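Local coordinates for Mlr6093 protein (Mesorhizobium loti, PDB 2QJ8) that probably acts as a zinc-dependent hydrolase of the aspartoacylase family, thought to cleave linear amide (other than peptide) or ester bonds, at the interface of chains A and B. Sequence-based numbering; all coordinates share one arbitrary frame. Chains: chain A/B, Mlr6093 protein.

Contact 1: the interface of chains A and B. Residues chain A 66, 69, 85; chain B 267, 288-290, 292-293.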
ATOM      1  N   ARG A  66      -0.747 -12.440 -15.709  1.00 22.76           N
ATOM      2  CA  ARG A  66      -0.162 -13.755 -15.737  1.00 24.42           C
ATOM      3  C   ARG A  66      -1.214 -14.851 -15.590  1.00 23.89           C
ATOM      4  O   ARG A  66      -1.048 -15.947 -16.128  1.00 24.91           O
ATOM      5  CB  ARG A  66       0.868 -13.893 -14.634  1.00 25.73           C
ATOM      6  CG  ARG A  66       2.133 -13.176 -14.924  1.00 30.12           C
ATOM      7  CD  ARG A  66       2.891 -12.986 -13.658  1.00 35.12           C
ATOM      8  NE  ARG A  66       4.081 -12.199 -13.906  1.00 35.74           N
ATOM      9  CZ  ARG A  66       5.221 -12.672 -14.382  1.00 30.48           C
ATOM     10  NH1 ARG A  66       5.371 -13.965 -14.697  1.00 38.79           N
ATOM     11  NH2 ARG A  66       6.228 -11.811 -14.565  1.00 33.95           N
ATOM     12  N   VAL A  69      -2.610 -15.168 -19.067  1.00 28.80           N
ATOM     13  CA  VAL A  69      -1.599 -15.903 -19.838  1.00 27.19           C
ATOM     14  C   VAL A  69      -1.779 -17.421 -19.721  1.00 28.21           C
ATOM     15  O   VAL A  69      -1.663 -18.130 -20.718  1.00 27.09           O
ATOM     16  CB  VAL A  69      -0.152 -15.483 -19.462  1.00 26.12           C
ATOM     17  CG1 VAL A  69       0.870 -16.480 -20.009  1.00 31.71           C
ATOM     18  CG2 VAL A  69       0.139 -14.087 -19.984  1.00 21.78           C
ATOM     19  N   PRO A  85       2.591  -8.334 -19.250  1.00 25.71           N
ATOM     20  CA  PRO A  85       2.247  -8.126 -17.834  1.00 25.85           C
ATOM     21  C   PRO A  85       2.921  -7.004 -17.095  1.00 25.03           C
ATOM     22  O   PRO A  85       2.265  -6.432 -16.233  1.00 24.15           O
ATOM     23  CB  PRO A  85       2.506  -9.523 -17.170  1.00 24.33           C
ATOM     24  CG  PRO A  85       2.397 -10.471 -18.319  1.00 27.93           C
ATOM     25  CD  PRO A  85       3.118  -9.702 -19.418  1.00 24.24           C
TER
ATOM     26  N   ILE B 267       8.284 -11.681  -8.558  1.00 17.54           N
ATOM     27  CA  ILE B 267       7.036 -11.121  -8.058  1.00 20.03           C
ATOM     28  C   ILE B 267       6.405 -12.099  -7.103  1.00 20.86           C
ATOM     29  O   ILE B 267       5.951 -13.162  -7.513  1.00 20.33           O
ATOM     30  CB  ILE B 267       6.058 -10.778  -9.225  1.00 20.46           C
ATOM     31  CG1 ILE B 267       6.670  -9.676 -10.113  1.00 19.17           C
ATOM     32  CG2 ILE B 267       4.718 -10.326  -8.668  1.00 18.83           C
ATOM     33  CD1 ILE B 267       5.877  -9.377 -11.385  1.00 21.01           C
ATOM     34  N   HIS B 288       6.597 -15.561  -8.960  1.00 20.08           N
ATOM     35  CA  HIS B 288       6.548 -15.505 -10.409  1.00 19.52           C
ATOM     36  C   HIS B 288       7.853 -14.888 -10.969  1.00 20.13           C
ATOM     37  O   HIS B 288       8.267 -13.812 -10.526  1.00 22.91           O
ATOM     38  CB  HIS B 288       5.377 -14.627 -10.858  1.00 18.69           C
ATOM     39  CG  HIS B 288       4.059 -15.079 -10.318  1.00 21.24           C
ATOM     40  ND1 HIS B 288       3.376 -16.145 -10.836  1.00 25.85           N
ATOM     41  CD2 HIS B 288       3.317 -14.623  -9.283  1.00 19.28           C
ATOM     42  CE1 HIS B 288       2.253 -16.322 -10.160  1.00 24.71           C
ATOM     43  NE2 HIS B 288       2.186 -15.399  -9.217  1.00 20.89           N
ATOM     44  N   PRO B 289       8.477 -15.534 -11.965  1.00 22.51           N
ATOM     45  CA  PRO B 289       9.719 -14.981 -12.546  1.00 23.78           C
ATOM     46  C   PRO B 289       9.425 -13.853 -13.512  1.00 23.42           C
ATOM     47  O   PRO B 289       8.427 -13.931 -14.219  1.00 19.70           O
ATOM     48  CB  PRO B 289      10.311 -16.173 -13.289  1.00 25.86           C
ATOM     49  CG  PRO B 289       9.087 -16.999 -13.688  1.00 27.75           C
ATOM     50  CD  PRO B 289       8.071 -16.794 -12.626  1.00 24.00           C
HETATM   51  N   MSE B 290      10.319 -12.857 -13.581  1.00 23.54           N
HETATM   52  CA  MSE B 290      10.145 -11.674 -14.452  0.50 24.76           C
HETATM   53  C   MSE B 290      10.760 -11.751 -15.858  1.00 23.78           C
HETATM   54  O   MSE B 290      10.400 -10.986 -16.702  1.00 24.54           O
HETATM   55  CB  MSE B 290      10.631 -10.381 -13.760  0.50 23.89           C
HETATM   56  CG  MSE B 290       9.639  -9.794 -12.755  0.50 23.82           C
HETATM   57 SE   MSE B 290      10.056  -7.975 -12.189  0.37 24.90          SE
HETATM   58  CE  MSE B 290       9.904  -6.996 -13.859  0.50 21.39           C
ATOM     59  N   SER B 292      10.477 -14.190 -18.168  1.00 25.12           N
ATOM     60  CA  SER B 292       9.841 -15.138 -19.071  1.00 26.15           C
ATOM     61  C   SER B 292       8.401 -15.460 -18.700  1.00 26.54           C
ATOM     62  O   SER B 292       8.092 -15.582 -17.521  1.00 27.97           O
ATOM     63  CB  SER B 292      10.621 -16.450 -19.010  1.00 27.92           C
ATOM     64  OG  SER B 292       9.953 -17.472 -19.707  1.00 30.00           O
ATOM     65  N   LEU B 293       7.536 -15.599 -19.714  1.00 23.93           N
ATOM     66  CA  LEU B 293       6.137 -15.994 -19.516  1.00 24.66           C
ATOM     67  C   LEU B 293       5.891 -17.470 -19.781  1.00 26.04           C
ATOM     68  O   LEU B 293       4.755 -17.928 -19.655  1.00 29.29           O
ATOM     69  CB  LEU B 293       5.184 -15.107 -20.320  1.00 24.59           C
ATOM     70  CG  LEU B 293       5.070 -13.702 -19.764  1.00 19.34           C
ATOM     71  CD1 LEU B 293       4.348 -12.796 -20.780  1.00 18.03           C
ATOM     72  CD2 LEU B 293       4.388 -13.747 -18.358  1.00 12.24           C
TER
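A:Arg66 reaches from helix 60-75 of the aspartoacylase-type catalytic domain to B:Pro289 in the loop after strand 283-288 of the other copy. It has 102 Å² hidden by the partner. Its first torsion (chi1 -75°) places CG beside the backbone N, the chain runs extended from CG to NE, and a turn at the last torsion (chi4 -82°) swings the guanidinium across toward the loop. There both terminal nitrogens share one acceptor: NH1 and NH2 each lie 3.1 Å from the backbone O of B:Pro289, in two weak, bent hydrogen bonds. The methylene of B:His288 lies over one face of the guanidinium, CB being 4.0 Å from CZ of A:Arg66 and offset toward the rim. The two side chains run past each other in opposite directions, the imidazole and guanidinium planes 32° apart. B:Leu293, with 70 Å² hidden, crosses the arginine at about a right angle and sets both methyls against A:Pro85, CD2 also touching the arginine. CD1 meets the ring carbon CD of A:Pro85 at 3.6 Å. CD2 lies 3.8 Å from NH1 of A:Arg66 and equally far from CG of A:Pro85. A:Val69, one turn along the helix, turns CG1 toward the backbone O of B:Leu293 at 4.2 Å.

Contact 2: the interface of chains A and B. Residues chain A 267, 288-290, 316; chain B 62, 66, 86.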
ATOM      1  N   ILE A 267      -1.000  15.228   8.399  1.00 24.05           N
ATOM      2  CA  ILE A 267      -1.275  13.782   8.294  1.00 22.69           C
ATOM      3  C   ILE A 267      -2.761  13.613   7.986  1.00 22.59           C
ATOM      4  O   ILE A 267      -3.613  14.012   8.777  1.00 23.63           O
ATOM      5  CB  ILE A 267      -0.951  13.003   9.577  1.00 23.57           C
ATOM      6  CG1 ILE A 267       0.514  13.109   9.927  1.00 25.72           C
ATOM      7  CG2 ILE A 267      -1.260  11.511   9.406  1.00 22.47           C
ATOM      8  CD1 ILE A 267       0.792  12.693  11.354  1.00 27.10           C
ATOM      9  N   HIS A 288      -4.290  16.260  10.393  1.00 23.68           N
ATOM     10  CA  HIS A 288      -3.580  16.530  11.619  1.00 21.64           C
ATOM     11  C   HIS A 288      -2.348  17.366  11.253  1.00 23.10           C
ATOM     12  O   HIS A 288      -1.524  16.891  10.468  1.00 25.25           O
ATOM     13  CB  HIS A 288      -3.140  15.202  12.243  1.00 22.37           C
ATOM     14  CG  HIS A 288      -4.271  14.268  12.549  1.00 23.25           C
ATOM     15  ND1 HIS A 288      -5.096  14.434  13.639  1.00 28.29           N
ATOM     16  CD2 HIS A 288      -4.698  13.148  11.924  1.00 23.89           C
ATOM     17  CE1 HIS A 288      -5.994  13.466  13.662  1.00 26.40           C
ATOM     18  NE2 HIS A 288      -5.770  12.669  12.637  1.00 22.84           N
ATOM     19  N   PRO A 289      -2.173  18.565  11.848  1.00 26.51           N
ATOM     20  CA  PRO A 289      -1.004  19.417  11.529  1.00 27.86           C
ATOM     21  C   PRO A 289       0.336  18.803  11.938  1.00 28.17           C
ATOM     22  O   PRO A 289       0.464  18.333  13.067  1.00 27.55           O
ATOM     23  CB  PRO A 289      -1.275  20.675  12.343  1.00 29.15           C
ATOM     24  CG  PRO A 289      -2.064  20.208  13.491  1.00 29.82           C
ATOM     25  CD  PRO A 289      -2.990  19.188  12.901  1.00 26.83           C
HETATM   26  N   MSE A 290       1.329  18.872  11.046  1.00 29.83           N
HETATM   27  CA  MSE A 290       2.643  18.227  11.272  0.50 30.60           C
HETATM   28  C   MSE A 290       3.604  18.793  12.328  1.00 29.59           C
HETATM   29  O   MSE A 290       4.345  18.014  12.956  1.00 30.82           O
HETATM   30  CB  MSE A 290       3.390  18.067   9.932  0.50 30.52           C
HETATM   31  CG  MSE A 290       2.894  16.897   9.108  0.50 27.49           C
HETATM   32 SE   MSE A 290       3.118  17.152   7.174  0.37 41.22          SE
ATOM     33  N   TYR A 316       1.145  11.368   5.011  1.00 23.99           N
ATOM     34  CA  TYR A 316       1.478  12.794   4.990  0.50 23.88           C
ATOM     35  C   TYR A 316       1.046  13.389   3.638  1.00 23.33           C
ATOM     36  O   TYR A 316       1.334  12.820   2.598  1.00 24.82           O
ATOM     37  CB  TYR A 316       2.986  13.020   5.156  0.50 23.26           C
ATOM     38  CG  TYR A 316       3.561  12.600   6.488  0.50 22.07           C
ATOM     39  CD1 TYR A 316       3.142  13.200   7.660  0.50 19.25           C
ATOM     40  CD2 TYR A 316       4.565  11.630   6.566  0.50 18.56           C
ATOM     41  CE1 TYR A 316       3.684  12.837   8.870  0.50 22.58           C
ATOM     42  CE2 TYR A 316       5.099  11.262   7.765  0.50 21.68           C
ATOM     43  CZ  TYR A 316       4.659  11.862   8.908  0.50 21.06           C
ATOM     44  OH  TYR A 316       5.206  11.488  10.089  0.50 25.22           O
TER
ATOM     45  N   PRO B  62       1.334   6.909  14.615  1.00 27.99           N
ATOM     46  CA  PRO B  62       1.138   8.329  14.828  1.00 26.09           C
ATOM     47  C   PRO B  62      -0.311   8.769  15.081  1.00 25.22           C
ATOM     48  O   PRO B  62      -0.524   9.638  15.908  1.00 23.62           O
ATOM     49  CB  PRO B  62       1.679   8.943  13.541  1.00 27.41           C
ATOM     50  CG  PRO B  62       2.764   8.018  13.131  1.00 26.60           C
ATOM     51  CD  PRO B  62       2.289   6.656  13.519  1.00 25.15           C
ATOM     52  N   ARG B  66      -1.471  10.491  18.621  1.00 25.35           N
ATOM     53  CA  ARG B  66      -2.194  11.785  18.671  1.00 25.48           C
ATOM     54  C   ARG B  66      -3.566  11.683  19.397  1.00 24.73           C
ATOM     55  O   ARG B  66      -3.941  12.585  20.126  1.00 22.79           O
ATOM     56  CB  ARG B  66      -2.346  12.354  17.264  1.00 26.67           C
ATOM     57  CG  ARG B  66      -1.062  12.970  16.769  1.00 29.50           C
ATOM     58  CD  ARG B  66      -1.053  13.201  15.303  1.00 31.69           C
ATOM     59  NE  ARG B  66       0.160  13.912  14.914  1.00 31.35           N
ATOM     60  CZ  ARG B  66       0.287  15.228  14.736  1.00 30.81           C
ATOM     61  NH1 ARG B  66      -0.704  16.096  14.970  1.00 33.16           N
ATOM     62  NH2 ARG B  66       1.467  15.688  14.354  1.00 35.08           N
ATOM     63  N   GLU B  86       5.665  10.966  15.902  1.00 25.26           N
ATOM     64  CA  GLU B  86       6.412  10.762  14.682  1.00 28.42           C
ATOM     65  C   GLU B  86       7.888  10.994  14.934  1.00 27.46           C
ATOM     66  O   GLU B  86       8.345  12.131  15.080  1.00 27.86           O
ATOM     67  CB  GLU B  86       5.939  11.775  13.655  1.00 29.02           C
ATOM     68  CG  GLU B  86       4.487  11.564  13.296  1.00 29.93           C
ATOM     69  CD  GLU B  86       3.690  12.817  13.416  1.00 28.05           C
ATOM     70  OE1 GLU B  86       4.128  13.900  12.981  1.00 40.80           O
ATOM     71  OE2 GLU B  86       2.616  12.704  13.975  1.00 31.75           O
TER
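Helix 60-75 of the chain B catalytic domain carries B:Arg66, which meets the strand end and loop at A:288-290. B:Arg66 NH2 donates to the backbone O of A:Pro289 over 3.1 Å, that oxygen lying 24° out of the guanidinium plane. NH1 adds a weak, bent bond to the same oxygen. Within chain B the arginine is held side-on by B:Glu86. NE donates to carboxylate atom OE2 over 2.9 Å in a salt bridge, and NH2 reaches OE2 over 3.2 Å. OE2 takes both through its syn lone pair, nearly in the guanidinium plane, which should fix the rotation of the group, with NH2 shared between the carboxylate and the loop carbonyl. A bend at chi2 (128°) brings the carboxylate round to the arginine. From the opposite direction comes A:Ile267, whose CD1 abuts OE2 of B:Glu86 at 3.2 Å, so an aliphatic methyl borders the charged pair. The phenol OH of A:Tyr316 lies 3.3 Å from CG of B:Glu86, the ring and carboxylate planes 70° apart. In the fold, B:Arg66 and B:Glu86 belong to the catalytic domain, on helix 60-75 and in the loop after strand 79-84, whereas the chain A residues lie on or beside the strands 266-270, 283-288 and 315-317 nearer the C terminus.

Contact 3: the interface of chains A and B. Residues chain A 267, 314-316; chain B 56, 59, 86, 89, 91.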
ATOM      1  N   ILE A 267      -1.000  15.228   8.399  1.00 24.05           N
ATOM      2  CA  ILE A 267      -1.275  13.782   8.294  1.00 22.69           C
ATOM      3  C   ILE A 267      -2.761  13.613   7.986  1.00 22.59           C
ATOM      4  O   ILE A 267      -3.613  14.012   8.777  1.00 23.63           O
ATOM      5  CB  ILE A 267      -0.951  13.003   9.577  1.00 23.57           C
ATOM      6  CG1 ILE A 267       0.514  13.109   9.927  1.00 25.72           C
ATOM      7  CG2 ILE A 267      -1.260  11.511   9.406  1.00 22.47           C
ATOM      8  CD1 ILE A 267       0.792  12.693  11.354  1.00 27.10           C
ATOM      9  N   ALA A 314      -3.944   6.591   5.471  1.00 23.90           N
ATOM     10  CA  ALA A 314      -3.327   7.532   6.418  1.00 24.24           C
ATOM     11  C   ALA A 314      -1.887   7.809   5.961  1.00 25.71           C
ATOM     12  O   ALA A 314      -1.064   6.881   5.823  1.00 24.43           O
ATOM     13  CB  ALA A 314      -3.365   6.995   7.817  1.00 24.57           C
HETATM   14  N   MSE A 315      -1.597   9.074   5.654  1.00 25.15           N
HETATM   15  CA  MSE A 315      -0.304   9.446   5.092  0.50 25.31           C
HETATM   16  C   MSE A 315      -0.096  10.934   5.224  1.00 23.53           C
HETATM   17  O   MSE A 315      -1.058  11.659   5.432  1.00 24.14           O
HETATM   18  CB  MSE A 315      -0.301   9.128   3.583  0.50 26.23           C
HETATM   19  CG  MSE A 315      -1.285  10.026   2.747  0.50 23.16           C
HETATM   20 SE   MSE A 315      -1.283   9.737   0.835  0.37 29.96          SE
HETATM   21  CE  MSE A 315       0.662   9.844   0.506  0.50 23.55           C
ATOM     22  N   TYR A 316       1.145  11.368   5.011  1.00 23.99           N
ATOM     23  CA  TYR A 316       1.478  12.794   4.990  0.50 23.88           C
ATOM     24  C   TYR A 316       1.046  13.389   3.638  1.00 23.33           C
ATOM     25  O   TYR A 316       1.334  12.820   2.598  1.00 24.82           O
ATOM     26  CB  TYR A 316       2.986  13.020   5.156  0.50 23.26           C
ATOM     27  CG  TYR A 316       3.561  12.600   6.488  0.50 22.07           C
ATOM     28  CD1 TYR A 316       3.142  13.200   7.660  0.50 19.25           C
ATOM     29  CD2 TYR A 316       4.565  11.630   6.566  0.50 18.56           C
ATOM     30  CE1 TYR A 316       3.684  12.837   8.870  0.50 22.58           C
ATOM     31  CE2 TYR A 316       5.099  11.262   7.765  0.50 21.68           C
ATOM     32  CZ  TYR A 316       4.659  11.862   8.908  0.50 21.06           C
ATOM     33  OH  TYR A 316       5.206  11.488  10.089  0.50 25.22           O
TER
ATOM     34  N   GLY B  56       7.546   6.609   7.595  1.00 35.05           N
ATOM     35  CA  GLY B  56       6.664   7.661   7.082  1.00 38.36           C
ATOM     36  C   GLY B  56       5.612   7.205   6.081  1.00 40.79           C
ATOM     37  O   GLY B  56       4.727   7.983   5.688  1.00 43.25           O
ATOM     38  N   LEU B  59       1.215   5.325   8.868  1.00 31.07           N
ATOM     39  CA  LEU B  59       0.928   6.271   9.961  0.50 30.10           C
ATOM     40  C   LEU B  59      -0.169   5.885  10.979  1.00 28.14           C
ATOM     41  O   LEU B  59      -0.689   6.749  11.693  1.00 26.23           O
ATOM     42  CB  LEU B  59       0.617   7.666   9.363  0.50 30.13           C
ATOM     43  CG  LEU B  59       1.637   8.396   8.466  0.50 27.61           C
ATOM     44  CD1 LEU B  59       3.014   8.472   9.136  0.50 22.50           C
ATOM     45  CD2 LEU B  59       1.749   7.765   7.097  0.50 32.01           C
ATOM     46  N   GLU B  86       5.665  10.966  15.902  1.00 25.26           N
ATOM     47  CA  GLU B  86       6.412  10.762  14.682  1.00 28.42           C
ATOM     48  C   GLU B  86       7.888  10.994  14.934  1.00 27.46           C
ATOM     49  O   GLU B  86       8.345  12.131  15.080  1.00 27.86           O
ATOM     50  CB  GLU B  86       5.939  11.775  13.655  1.00 29.02           C
ATOM     51  CG  GLU B  86       4.487  11.564  13.296  1.00 29.93           C
ATOM     52  CD  GLU B  86       3.690  12.817  13.416  1.00 28.05           C
ATOM     53  OE1 GLU B  86       4.128  13.900  12.981  1.00 40.80           O
ATOM     54  OE2 GLU B  86       2.616  12.704  13.975  1.00 31.75           O
ATOM     55  N   PRO B  89      10.202  12.146  10.918  1.00 32.83           N
ATOM     56  CA  PRO B  89       9.367  13.078  10.136  1.00 33.49           C
ATOM     57  C   PRO B  89       9.780  13.260   8.666  1.00 35.19           C
ATOM     58  O   PRO B  89       8.902  13.384   7.776  1.00 36.47           O
ATOM     59  CB  PRO B  89       9.497  14.411  10.909  1.00 34.24           C
ATOM     60  CG  PRO B  89      10.800  14.328  11.601  1.00 35.13           C
ATOM     61  CD  PRO B  89      10.902  12.870  11.998  1.00 32.53           C
ATOM     62  N   ALA B  91      11.245  10.938   7.080  1.00 36.67           N
ATOM     63  CA  ALA B  91      10.841   9.659   6.455  1.00 37.17           C
ATOM     64  C   ALA B  91       9.370   9.720   5.987  1.00 38.42           C
ATOM     65  O   ALA B  91       8.569  10.559   6.463  1.00 41.94           O
ATOM     66  CB  ALA B  91      11.049   8.468   7.422  1.00 35.14           C
TER
HETATM   67  O   HOH W   1       3.319   9.587   4.460  1.00 32.75           O
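A:Tyr316 and B:Leu59 form the apolar core of this patch, where strand 315-317 of chain A meets the loop leading into helix 60-75 of chain B. B:Leu59 directly follows the HXXE zinc-binding motif of this hydrolase family, and B:Gly56 is part of it. The leucine crosses the tyrosine at about a right angle, and its CD1 lies to one side of the phenol ring plane, out beyond the rim, 3.7 Å from CE2 of A:Tyr316. Its torsions (chi1 -58° and chi2 -52°) together turn the other methyl, CD2, to the chain A backbone: it packs 3.3 Å from CA of the selenomethionine A:Met315 and 3.2 Å from the carbonyl O of A:Ala314, a tight fit. Polar backbone atoms flank the ring. The carbonyl O of B:Ala91 lies 3.8 Å from CE2 of A:Tyr316, and that of B:Gly56 is equally far from CD2 of the same ring. Replacing this tyrosine with an alanine would probably leave CD1 of B:Leu59 without the ring it packs against and open a gap beside B:Gly56 and B:Ala91. Water-mediated contact ties the two backbones together. Water 1 lies 2.5 Å from the carbonyl O of B:Gly56. The amide N of A:Tyr316 is 2.9 Å from the oxygen of water 1, with a nearly straight angle of 174° at the amide hydrogen.

Contacts 2 and 3 are neighbours, their C-alpha centres about 6 Å apart, and share A:Ile267, A:Tyr316 and B:Glu86, so they read as one continuous patch. Contact 1 lies about 39 Å from contact 2 and about 33 Å from contact 3, and repeats the arginine-to-loop meeting of contact 2 with the chains exchanged, as the two-fold symmetry demands. Each copy thus offers its helix 60-75 to the C-terminal strands and loop of the other, at two well-separated places. This reciprocal arrangement is compatible with a dimer, although the structure alone does not show that it forms in solution.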